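Local atomic coordinates of flap endonuclease 1 (PDB entry 2IZO), a protein that cuts 5'-overhanging DNA flaps during replication and repair, acting as a structure-specific, magnesium-dependent endonuclease and 5'-3' exonuclease. Residues D6-L11 with K203-E208. Sequence-based numbering, arbitrary orientation.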
loop_
_atom_site.group_PDB
_atom_site.type_symbol
_atom_site.label_atom_id
_atom_site.label_comp_id
_atom_site.label_asym_id
_atom_site.label_seq_id
_atom_site.Cartn_x
_atom_site.Cartn_y
_atom_site.Cartn_z
ATOM N N ASP A 6 -29.987 -19.327 -14.236
ATOM C CA ASP A 6 -29.271 -18.549 -13.231
ATOM C C ASP A 6 -29.749 -17.104 -13.075
ATOM O O ASP A 6 -29.825 -16.331 -14.043
ATOM C CB ASP A 6 -27.767 -18.549 -13.518
ATOM C CG ASP A 6 -27.141 -19.918 -13.369
ATOM O OD1 ASP A 6 -27.478 -20.633 -12.405
ATOM O OD2 ASP A 6 -26.294 -20.279 -14.213
ATOM N N VAL A 7 -30.104 -16.775 -11.836
ATOM C CA VAL A 7 -29.996 -15.410 -11.340
ATOM C C VAL A 7 -28.824 -15.431 -10.348
ATOM O O VAL A 7 -28.843 -16.133 -9.322
ATOM C CB VAL A 7 -31.310 -14.845 -10.730
ATOM C CG1 VAL A 7 -32.466 -14.948 -11.734
ATOM C CG2 VAL A 7 -31.657 -15.533 -9.420
ATOM N N LYS A 8 -27.785 -14.684 -10.714
ATOM C CA LYS A 8 -26.499 -14.681 -10.035
ATOM C C LYS A 8 -26.029 -13.249 -9.911
ATOM O O LYS A 8 -26.325 -12.420 -10.772
ATOM C CB LYS A 8 -25.474 -15.483 -10.842
ATOM C CG LYS A 8 -25.775 -15.618 -12.348
ATOM C CD LYS A 8 -25.509 -14.344 -13.146
ATOM C CE LYS A 8 -26.404 -14.260 -14.376
ATOM N NZ LYS A 8 -26.141 -13.044 -15.198
ATOM N N ARG A 9 -25.300 -12.960 -8.842
ATOM C CA ARG A 9 -24.823 -11.601 -8.593
ATOM C C ARG A 9 -23.337 -11.451 -8.891
ATOM O O ARG A 9 -22.568 -12.406 -8.777
ATOM C CB ARG A 9 -25.152 -11.144 -7.164
ATOM C CG ARG A 9 -25.472 -12.260 -6.167
ATOM C CD ARG A 9 -24.229 -12.892 -5.561
ATOM N NE ARG A 9 -23.381 -11.899 -4.902
ATOM C CZ ARG A 9 -22.720 -12.100 -3.766
ATOM N NH1 ARG A 9 -22.807 -13.260 -3.125
ATOM N NH2 ARG A 9 -21.978 -11.128 -3.262
ATOM N N GLU A 10 -22.944 -10.250 -9.297
ATOM C CA GLU A 10 -21.537 -9.950 -9.494
ATOM C C GLU A 10 -20.898 -9.703 -8.135
ATOM O O GLU A 10 -21.593 -9.398 -7.161
ATOM C CB GLU A 10 -21.351 -8.742 -10.419
ATOM C CG GLU A 10 -21.744 -7.393 -9.819
ATOM C CD GLU A 10 -21.507 -6.233 -10.773
ATOM O OE1 GLU A 10 -21.835 -6.370 -11.970
ATOM O OE2 GLU A 10 -21.000 -5.182 -10.321
ATOM N N LEU A 11 -19.581 -9.857 -8.063
ATOM C CA LEU A 11 -18.876 -9.572 -6.827
ATOM C C LEU A 11 -17.649 -8.723 -7.088
ATOM O O LEU A 11 -16.921 -8.941 -8.057
ATOM C CB LEU A 11 -18.526 -10.855 -6.059
ATOM C CG LEU A 11 -17.278 -11.690 -6.363
ATOM C CD1 LEU A 11 -16.935 -12.548 -5.159
ATOM C CD2 LEU A 11 -17.460 -12.547 -7.598
ATOM N N LYS A 203 -16.782 -7.752 -15.032
ATOM C CA LYS A 203 -16.528 -7.914 -13.603
ATOM C C LYS A 203 -16.687 -9.382 -13.200
ATOM O O LYS A 203 -17.361 -10.141 -13.898
ATOM C CB LYS A 203 -17.504 -7.045 -12.797
ATOM C CG LYS A 203 -17.346 -5.537 -13.009
ATOM C CD LYS A 203 -18.376 -4.754 -12.204
ATOM C CE LYS A 203 -18.296 -3.261 -12.488
ATOM N NZ LYS A 203 -19.183 -2.471 -11.587
ATOM N N PRO A 204 -16.070 -9.792 -12.073
ATOM C CA PRO A 204 -16.262 -11.162 -11.590
ATOM C C PRO A 204 -17.729 -11.467 -11.293
ATOM O O PRO A 204 -18.495 -10.572 -10.933
ATOM C CB PRO A 204 -15.451 -11.200 -10.295
ATOM C CG PRO A 204 -14.498 -10.090 -10.401
ATOM C CD PRO A 204 -15.170 -9.026 -11.196
ATOM N N GLU A 205 -18.100 -12.732 -11.441
ATOM C CA GLU A 205 -19.483 -13.163 -11.310
ATOM C C GLU A 205 -19.548 -14.377 -10.400
ATOM O O GLU A 205 -18.791 -15.328 -10.575
ATOM C CB GLU A 205 -20.037 -13.492 -12.696
ATOM C CG GLU A 205 -21.425 -14.100 -12.723
ATOM C CD GLU A 205 -21.910 -14.343 -14.138
ATOM O OE1 GLU A 205 -22.217 -15.513 -14.468
ATOM O OE2 GLU A 205 -21.974 -13.366 -14.924
ATOM N N LEU A 206 -20.452 -14.337 -9.426
ATOM C CA LEU A 206 -20.573 -15.419 -8.454
ATOM C C LEU A 206 -21.900 -16.157 -8.549
ATOM O O LEU A 206 -22.966 -15.544 -8.615
ATOM C CB LEU A 206 -20.359 -14.902 -7.029
ATOM C CG LEU A 206 -20.507 -15.887 -5.862
ATOM C CD1 LEU A 206 -19.511 -17.048 -5.952
ATOM C CD2 LEU A 206 -20.346 -15.156 -4.542
ATOM N N ILE A 207 -21.804 -17.482 -8.553
ATOM C CA ILE A 207 -22.946 -18.374 -8.502
ATOM C C ILE A 207 -22.778 -19.237 -7.259
ATOM O O ILE A 207 -21.794 -19.978 -7.143
ATOM C CB ILE A 207 -23.003 -19.271 -9.762
ATOM C CG1 ILE A 207 -23.374 -18.439 -10.989
ATOM C CG2 ILE A 207 -23.997 -20.420 -9.582
ATOM C CD1 ILE A 207 -22.960 -19.058 -12.296
ATOM N N GLU A 208 -23.720 -19.130 -6.323
ATOM C CA GLU A 208 -23.707 -19.994 -5.144
ATOM C C GLU A 208 -24.665 -21.162 -5.344
ATOM O O GLU A 208 -25.850 -20.964 -5.627
ATOM C CB GLU A 208 -24.040 -19.212 -3.866
ATOM C CG GLU A 208 -23.031 -18.117 -3.523
ATOM C CD GLU A 208 -23.174 -17.593 -2.102
ATOM O OE1 GLU A 208 -22.835 -18.336 -1.151
ATOM O OE2 GLU A 208 -23.607 -16.429 -1.937
#
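L206 places CG anti to its backbone N (chi1 177°), and R9, its chain bent at chi2 and chi3, runs beside it in the same direction. L206 CD2 lies over one face of the R9 guanidinium, 3.4 Å from R9 NH1. E208 OE2 approaches that guanidinium at its edge, in plane, and forms a salt bridge with R9 NH1 (3.5 Å), although the carboxylate is turned 51° from it. A second salt bridge joins E10 OE2 to K203 NZ (3.5 Å). The backbones pair antiparallel: L206 N donates to R9 O (2.9 Å) and L11 N to P204 O (3.2 Å). L11 CD2 packs on P204 CB (3.6 Å) and also touches L206 CB. On the face that carries E10 and E205, the E205 carboxylate meets K8 CD, 3.7 Å from E205 CD, while E205 OE1 is salt-bridged to R183. An alanine at E205 would probably leave R183 without this carboxylate partner and remove the group against which K8 CD lies. The pairing adds residues 9-10 of the N-domain as an outermost strand to the I-domain strand 205-208, whose other edge bonds to strand 180-183. A few backbone bonds and a small leucine-proline cluster thus attach this edge lightly, with ion pairs between largely exposed side chains bordering it.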